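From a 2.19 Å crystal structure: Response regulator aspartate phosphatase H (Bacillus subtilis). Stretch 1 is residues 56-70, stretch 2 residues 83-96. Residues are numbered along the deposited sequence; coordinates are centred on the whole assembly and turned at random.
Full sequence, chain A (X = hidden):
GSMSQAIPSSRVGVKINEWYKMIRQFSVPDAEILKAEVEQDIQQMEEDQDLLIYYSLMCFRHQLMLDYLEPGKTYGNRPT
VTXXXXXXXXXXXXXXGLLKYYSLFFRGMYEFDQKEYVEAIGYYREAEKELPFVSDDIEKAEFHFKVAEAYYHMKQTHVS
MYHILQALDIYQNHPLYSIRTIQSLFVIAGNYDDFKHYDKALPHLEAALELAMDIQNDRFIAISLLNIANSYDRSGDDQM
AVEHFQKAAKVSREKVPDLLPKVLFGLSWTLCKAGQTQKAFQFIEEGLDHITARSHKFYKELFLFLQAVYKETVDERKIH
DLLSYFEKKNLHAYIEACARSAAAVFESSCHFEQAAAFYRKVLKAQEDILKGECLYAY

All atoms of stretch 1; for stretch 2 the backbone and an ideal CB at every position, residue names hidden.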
# COMPACT_ATOMS: atom_id res chain seq x y z
N SER A 56 11.83 27.23 -7.98
CA SER A 56 13.14 27.88 -8.11
C SER A 56 14.13 27.04 -8.91
O SER A 56 14.90 27.57 -9.71
CB SER A 56 13.72 28.21 -6.73
OG SER A 56 12.97 29.23 -6.10
N LEU A 57 14.11 25.73 -8.69
CA LEU A 57 14.93 24.83 -9.49
C LEU A 57 14.51 24.89 -10.96
O LEU A 57 15.35 24.90 -11.86
CB LEU A 57 14.84 23.40 -8.96
CG LEU A 57 15.36 23.15 -7.54
CD1 LEU A 57 15.08 21.72 -7.11
CD2 LEU A 57 16.85 23.48 -7.43
N MET A 58 13.20 24.92 -11.20
CA MET A 58 12.71 25.00 -12.57
C MET A 58 13.12 26.33 -13.22
O MET A 58 13.46 26.36 -14.40
CB MET A 58 11.19 24.82 -12.64
CG MET A 58 10.68 24.60 -14.06
SD MET A 58 11.39 23.12 -14.82
CE MET A 58 10.85 21.86 -13.68
N CYS A 59 13.10 27.41 -12.45
CA CYS A 59 13.57 28.70 -12.93
C CYS A 59 15.02 28.60 -13.42
O CYS A 59 15.39 29.22 -14.41
CB CYS A 59 13.47 29.77 -11.84
SG CYS A 59 11.79 30.39 -11.54
N PHE A 60 15.81 27.81 -12.71
CA PHE A 60 17.22 27.63 -13.04
C PHE A 60 17.35 26.78 -14.30
O PHE A 60 18.13 27.09 -15.20
CB PHE A 60 17.97 26.99 -11.87
CG PHE A 60 19.45 26.84 -12.09
CD1 PHE A 60 20.29 27.94 -11.97
CD2 PHE A 60 20.01 25.61 -12.38
CE1 PHE A 60 21.66 27.81 -12.17
CE2 PHE A 60 21.37 25.47 -12.58
CZ PHE A 60 22.20 26.57 -12.47
N ARG A 61 16.57 25.70 -14.35
CA ARG A 61 16.55 24.82 -15.51
C ARG A 61 16.09 25.60 -16.74
O ARG A 61 16.62 25.42 -17.83
CB ARG A 61 15.64 23.62 -15.25
CG ARG A 61 15.60 22.62 -16.37
CD ARG A 61 16.99 22.13 -16.76
NE ARG A 61 16.93 21.14 -17.82
CZ ARG A 61 16.88 21.44 -19.12
NH1 ARG A 61 16.89 22.70 -19.50
NH2 ARG A 61 16.82 20.47 -20.02
N HIS A 62 15.10 26.46 -16.55
CA HIS A 62 14.59 27.31 -17.63
C HIS A 62 15.68 28.24 -18.16
O HIS A 62 15.76 28.48 -19.36
CB HIS A 62 13.39 28.12 -17.15
CG HIS A 62 12.85 29.07 -18.18
ND1 HIS A 62 11.80 28.74 -19.01
CD2 HIS A 62 13.21 30.33 -18.51
CE1 HIS A 62 11.54 29.76 -19.81
NE2 HIS A 62 12.38 30.73 -19.53
N GLN A 63 16.50 28.76 -17.26
CA GLN A 63 17.58 29.66 -17.65
C GLN A 63 18.68 28.90 -18.40
O GLN A 63 19.27 29.43 -19.35
CB GLN A 63 18.17 30.37 -16.43
CG GLN A 63 19.21 31.43 -16.77
CD GLN A 63 18.64 32.55 -17.63
OE1 GLN A 63 17.52 33.00 -17.41
NE2 GLN A 63 19.42 33.00 -18.61
N LEU A 64 18.95 27.67 -17.98
CA LEU A 64 19.89 26.82 -18.69
C LEU A 64 19.47 26.64 -20.14
O LEU A 64 20.30 26.65 -21.04
CB LEU A 64 20.01 25.46 -18.01
CG LEU A 64 20.86 25.40 -16.73
CD1 LEU A 64 20.84 24.00 -16.14
CD2 LEU A 64 22.28 25.85 -17.02
N MET A 65 18.17 26.48 -20.36
CA MET A 65 17.65 26.32 -21.72
C MET A 65 17.96 27.55 -22.57
O MET A 65 18.39 27.42 -23.72
CB MET A 65 16.14 26.08 -21.70
CG MET A 65 15.51 26.10 -23.08
SD MET A 65 13.72 25.98 -23.03
CE MET A 65 13.30 27.48 -22.14
N LEU A 66 17.74 28.73 -22.01
CA LEU A 66 18.05 29.98 -22.69
C LEU A 66 19.55 30.11 -22.96
O LEU A 66 19.96 30.56 -24.02
CB LEU A 66 17.55 31.18 -21.88
CG LEU A 66 16.05 31.20 -21.55
CD1 LEU A 66 15.72 32.36 -20.62
CD2 LEU A 66 15.21 31.28 -22.82
N ASP A 67 20.37 29.71 -21.99
CA ASP A 67 21.82 29.84 -22.12
C ASP A 67 22.40 28.90 -23.18
O ASP A 67 23.50 29.13 -23.68
CB ASP A 67 22.52 29.59 -20.78
CG ASP A 67 22.18 30.64 -19.73
OD1 ASP A 67 21.68 31.72 -20.10
OD2 ASP A 67 22.42 30.38 -18.54
N TYR A 68 21.65 27.85 -23.52
CA TYR A 68 22.13 26.87 -24.49
C TYR A 68 21.52 27.06 -25.87
O TYR A 68 21.77 26.27 -26.79
CB TYR A 68 21.87 25.44 -23.99
CG TYR A 68 22.93 24.92 -23.03
CD1 TYR A 68 23.98 24.13 -23.48
CD2 TYR A 68 22.88 25.23 -21.67
CE1 TYR A 68 24.94 23.66 -22.61
CE2 TYR A 68 23.84 24.76 -20.80
CZ TYR A 68 24.87 23.97 -21.27
OH TYR A 68 25.83 23.50 -20.40
N LEU A 69 20.72 28.11 -26.03
CA LEU A 69 20.09 28.41 -27.31
C LEU A 69 20.70 29.66 -27.95
O LEU A 69 20.30 30.06 -29.04
CB LEU A 69 18.58 28.58 -27.16
CG LEU A 69 17.76 27.32 -26.89
CD1 LEU A 69 16.29 27.67 -26.68
CD2 LEU A 69 17.91 26.31 -28.02
N GLU A 70 21.67 30.26 -27.26
CA GLU A 70 22.34 31.45 -27.77
C GLU A 70 23.11 31.15 -29.06
O GLU A 70 23.92 30.23 -29.10
CB GLU A 70 23.29 32.03 -26.72
CG GLU A 70 22.58 32.58 -25.48
CD GLU A 70 23.55 33.10 -24.43
OE1 GLU A 70 24.76 32.80 -24.53
OE2 GLU A 70 23.10 33.80 -23.50
N UNK A 83 20.16 15.59 -28.73
CA UNK A 83 21.55 15.96 -28.53
C UNK A 83 21.68 17.13 -27.56
O UNK A 83 22.42 17.05 -26.58
CB UNK A 83 22.20 16.31 -29.87
N UNK A 84 20.95 18.20 -27.84
CA UNK A 84 21.00 19.39 -27.00
C UNK A 84 20.60 19.06 -25.57
O UNK A 84 21.13 19.62 -24.61
CB UNK A 84 20.09 20.48 -27.56
N UNK A 85 19.65 18.13 -25.43
CA UNK A 85 19.15 17.72 -24.13
C UNK A 85 20.25 17.03 -23.31
O UNK A 85 20.42 17.30 -22.13
CB UNK A 85 17.95 16.79 -24.30
N UNK A 86 20.99 16.13 -23.95
CA UNK A 86 22.07 15.41 -23.28
C UNK A 86 23.18 16.38 -22.86
O UNK A 86 23.86 16.16 -21.86
CB UNK A 86 22.63 14.32 -24.19
N UNK A 87 23.34 17.45 -23.64
CA UNK A 87 24.35 18.46 -23.37
C UNK A 87 24.05 19.20 -22.07
O UNK A 87 24.95 19.52 -21.29
CB UNK A 87 24.44 19.45 -24.53
N UNK A 88 22.78 19.48 -21.84
CA UNK A 88 22.36 20.22 -20.66
C UNK A 88 22.25 19.34 -19.42
O UNK A 88 22.66 19.74 -18.33
CB UNK A 88 21.02 20.90 -20.93
N UNK A 89 21.71 18.13 -19.59
CA UNK A 89 21.42 17.26 -18.45
C UNK A 89 22.65 16.59 -17.83
O UNK A 89 22.78 16.53 -16.61
CB UNK A 89 20.43 16.18 -18.89
N UNK A 90 23.54 16.09 -18.68
CA UNK A 90 24.72 15.37 -18.21
C UNK A 90 25.51 16.13 -17.13
O UNK A 90 25.80 15.57 -16.07
CB UNK A 90 25.64 15.07 -19.40
N UNK A 91 25.84 17.40 -17.38
CA UNK A 91 26.56 18.19 -16.38
C UNK A 91 25.68 18.56 -15.19
O UNK A 91 26.18 19.06 -14.18
CB UNK A 91 27.12 19.46 -17.02
N UNK A 92 24.37 18.33 -15.31
CA UNK A 92 23.43 18.70 -14.27
C UNK A 92 22.71 17.48 -13.70
O UNK A 92 21.48 17.46 -13.63
CB UNK A 92 22.41 19.70 -14.82
N UNK A 93 23.47 16.47 -13.31
CA UNK A 93 22.90 15.24 -12.77
C UNK A 93 21.99 15.45 -11.57
O UNK A 93 20.85 14.99 -11.56
CB UNK A 93 24.03 14.29 -12.38
N UNK A 94 22.49 16.15 -10.55
CA UNK A 94 21.74 16.33 -9.31
C UNK A 94 20.48 17.16 -9.54
O UNK A 94 19.44 16.88 -8.94
CB UNK A 94 22.62 17.00 -8.25
N UNK A 95 20.58 18.17 -10.39
CA UNK A 95 19.44 19.02 -10.72
C UNK A 95 18.38 18.22 -11.47
O UNK A 95 17.19 18.26 -11.13
CB UNK A 95 19.89 20.22 -11.55
N UNK A 96 18.81 17.50 -12.49
CA UNK A 96 17.90 16.73 -13.31
C UNK A 96 17.20 15.65 -12.47
O UNK A 96 16.01 15.42 -12.62
CB UNK A 96 18.65 16.10 -14.48

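Stretch 1 is a helix through Asp 67 that ends in a loop; its axis comes within 10.8 Å of that of helix 83-89.

Position 83 is out of reach of stretch 1, so many side chains would do, polar ones readily. It is Glu 83.

At position 84 the CA-to-CB bond runs sideways. A long apolar chain could still reach Tyr 68 and Leu 69. The residue is Leu 84. Leu 84 CD2 lies 3.7 Å from Leu 69 CD2, and Leu 84 CD1 4.0 Å from Tyr 68 O.

Position 85 points away. Only a side chain that bends back could touch stretch 1. Leu 85 does so: its CD1 is 3.5 Å from Arg 61 NH2, at the edge of the guanidinium.

Position 86 is out of reach and puts little constraint on the choice. It is Glu 86.

Position 87 points toward stretch 1, with the ideal CB 4.7 Å from Tyr 68 CE1. There is room for a small or branched residue beside the ring. Thr 87 puts CG2 3.6 Å from Tyr 68 CE1. Thr 87 OG1 donates to Glu 83 O at 3.1 Å.

Position 88 points toward stretch 1. The ideal CB is 4.3 Å from Arg 61 NH2 and 4.8 Å from Tyr 68 CD2, and Leu 64 is near. Leucine, isoleucine or methionine would suit. Ile 88 is deposited. Ile 88 CG1 lies over the face of the Tyr 68 ring, 3.7 Å from the centroid, in a CH-pi contact. Ile 88 CG2 lies over one face of the Arg 61 guanidinium, 3.7 Å from Arg 61 CZ. Ile 88 CD1 is 4.2 Å from Met 65 CA.

Position 89 points sideways, yet the positive Arg 61 is within range of a long chain. An acid or glutamine would suit. Glu 89 stops short of a salt bridge: Glu 89 OE1 is 4.5 Å from Arg 61 NH2. Water 2 links them, accepting from Arg 61 NH2 at 2.6 Å and donating to Glu 89 OE1 at 2.5 Å.

Position 90 is out of reach, so small and polar side chains are all possible. It is Thr 90.

Position 91 points toward stretch 1, its ideal CB 5.4 Å from Tyr 68 OH. A phi of -72° suits most residues, proline among them. Pro 91 is deposited and makes no close contact.

Position 92 directly precedes a helix and points toward Leu 64 CD1, 4.8 Å from the ideal CB. A mid-sized chain with an apolar stem fits. Gln 92 packs CG 3.8 Å from Leu 64 CD1, while NE2 lies at the edge of the Phe 60 ring.

Positions 93 and 94 are out of reach and suit polar chains. They are Lys 93 and Lys 94.

Position 95 faces a hollow among Leu 57, Phe 60, Arg 61 and Leu 64. A branched apolar side chain suits it. Leu 95 enters as a knob: Leu 95 CD2 is 3.7 Å from Phe 60 CD2, and Leu 95 CD1 is 4.1 Å from Leu 57 CB.

Position 96 points sideways; a small polar group could reach Arg 61 through water. Thr 96 OG1 accepts from water 1 at 3.0 Å, and that water accepts from Arg 61 NE at 2.7 Å.

Stretch 2 (83-96) ELLETIETPQKKLT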
# COMPACT_ATOMS: atom_id res chain seq x y z
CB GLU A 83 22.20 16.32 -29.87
CG GLU A 83 22.34 15.13 -30.81
CD GLU A 83 22.71 15.53 -32.22
OE1 GLU A 83 22.19 16.56 -32.71
OE2 GLU A 83 23.52 14.82 -32.85
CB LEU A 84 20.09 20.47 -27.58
CG LEU A 84 20.31 21.91 -27.09
CD1 LEU A 84 21.74 22.36 -27.38
CD2 LEU A 84 19.31 22.85 -27.74
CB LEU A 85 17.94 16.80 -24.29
CG LEU A 85 16.88 16.77 -23.19
CD1 LEU A 85 16.56 18.18 -22.70
CD2 LEU A 85 15.63 16.07 -23.68
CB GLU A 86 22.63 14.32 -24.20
CG GLU A 86 23.69 13.43 -23.56
CD GLU A 86 25.06 14.07 -23.57
OE1 GLU A 86 25.30 14.97 -24.41
OE2 GLU A 86 25.91 13.68 -22.74
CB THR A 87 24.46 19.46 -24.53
OG1 THR A 87 24.81 18.76 -25.74
CG2 THR A 87 25.52 20.52 -24.25
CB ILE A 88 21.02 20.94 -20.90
CG1 ILE A 88 21.18 22.00 -21.99
CG2 ILE A 88 20.50 21.57 -19.62
CD1 ILE A 88 19.91 22.78 -22.28
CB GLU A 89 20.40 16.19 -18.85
CG GLU A 89 19.04 16.74 -19.21
CD GLU A 89 18.05 15.65 -19.54
OE1 GLU A 89 16.86 15.98 -19.74
OE2 GLU A 89 18.45 14.46 -19.61
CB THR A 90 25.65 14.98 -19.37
OG1 THR A 90 24.94 14.12 -20.27
CG2 THR A 90 26.89 14.26 -18.85
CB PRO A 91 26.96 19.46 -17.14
CG PRO A 91 26.80 19.12 -18.58
CD PRO A 91 25.68 18.15 -18.64
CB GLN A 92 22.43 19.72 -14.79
CG GLN A 92 23.05 21.05 -15.20
CD GLN A 92 23.51 21.87 -14.01
OE1 GLN A 92 23.15 21.58 -12.87
NE2 GLN A 92 24.31 22.90 -14.27
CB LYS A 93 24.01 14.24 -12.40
CG LYS A 93 24.69 13.60 -13.60
CD LYS A 93 25.73 12.58 -13.16
CE LYS A 93 26.36 11.88 -14.35
NZ LYS A 93 27.01 12.85 -15.28
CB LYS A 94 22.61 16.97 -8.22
CG LYS A 94 23.76 16.09 -7.78
CD LYS A 94 24.51 16.69 -6.60
CE LYS A 94 25.63 15.78 -6.13
NZ LYS A 94 26.38 16.34 -4.98
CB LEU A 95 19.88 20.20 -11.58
CG LEU A 95 18.74 21.02 -12.19
CD1 LEU A 95 17.92 21.68 -11.09
CD2 LEU A 95 19.27 22.05 -13.17
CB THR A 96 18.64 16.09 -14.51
OG1 THR A 96 19.27 17.12 -15.27
CG2 THR A 96 17.67 15.33 -15.40
O HOH W 1 17.03 18.93 -16.20
O HOH W 2 16.25 18.23 -18.78
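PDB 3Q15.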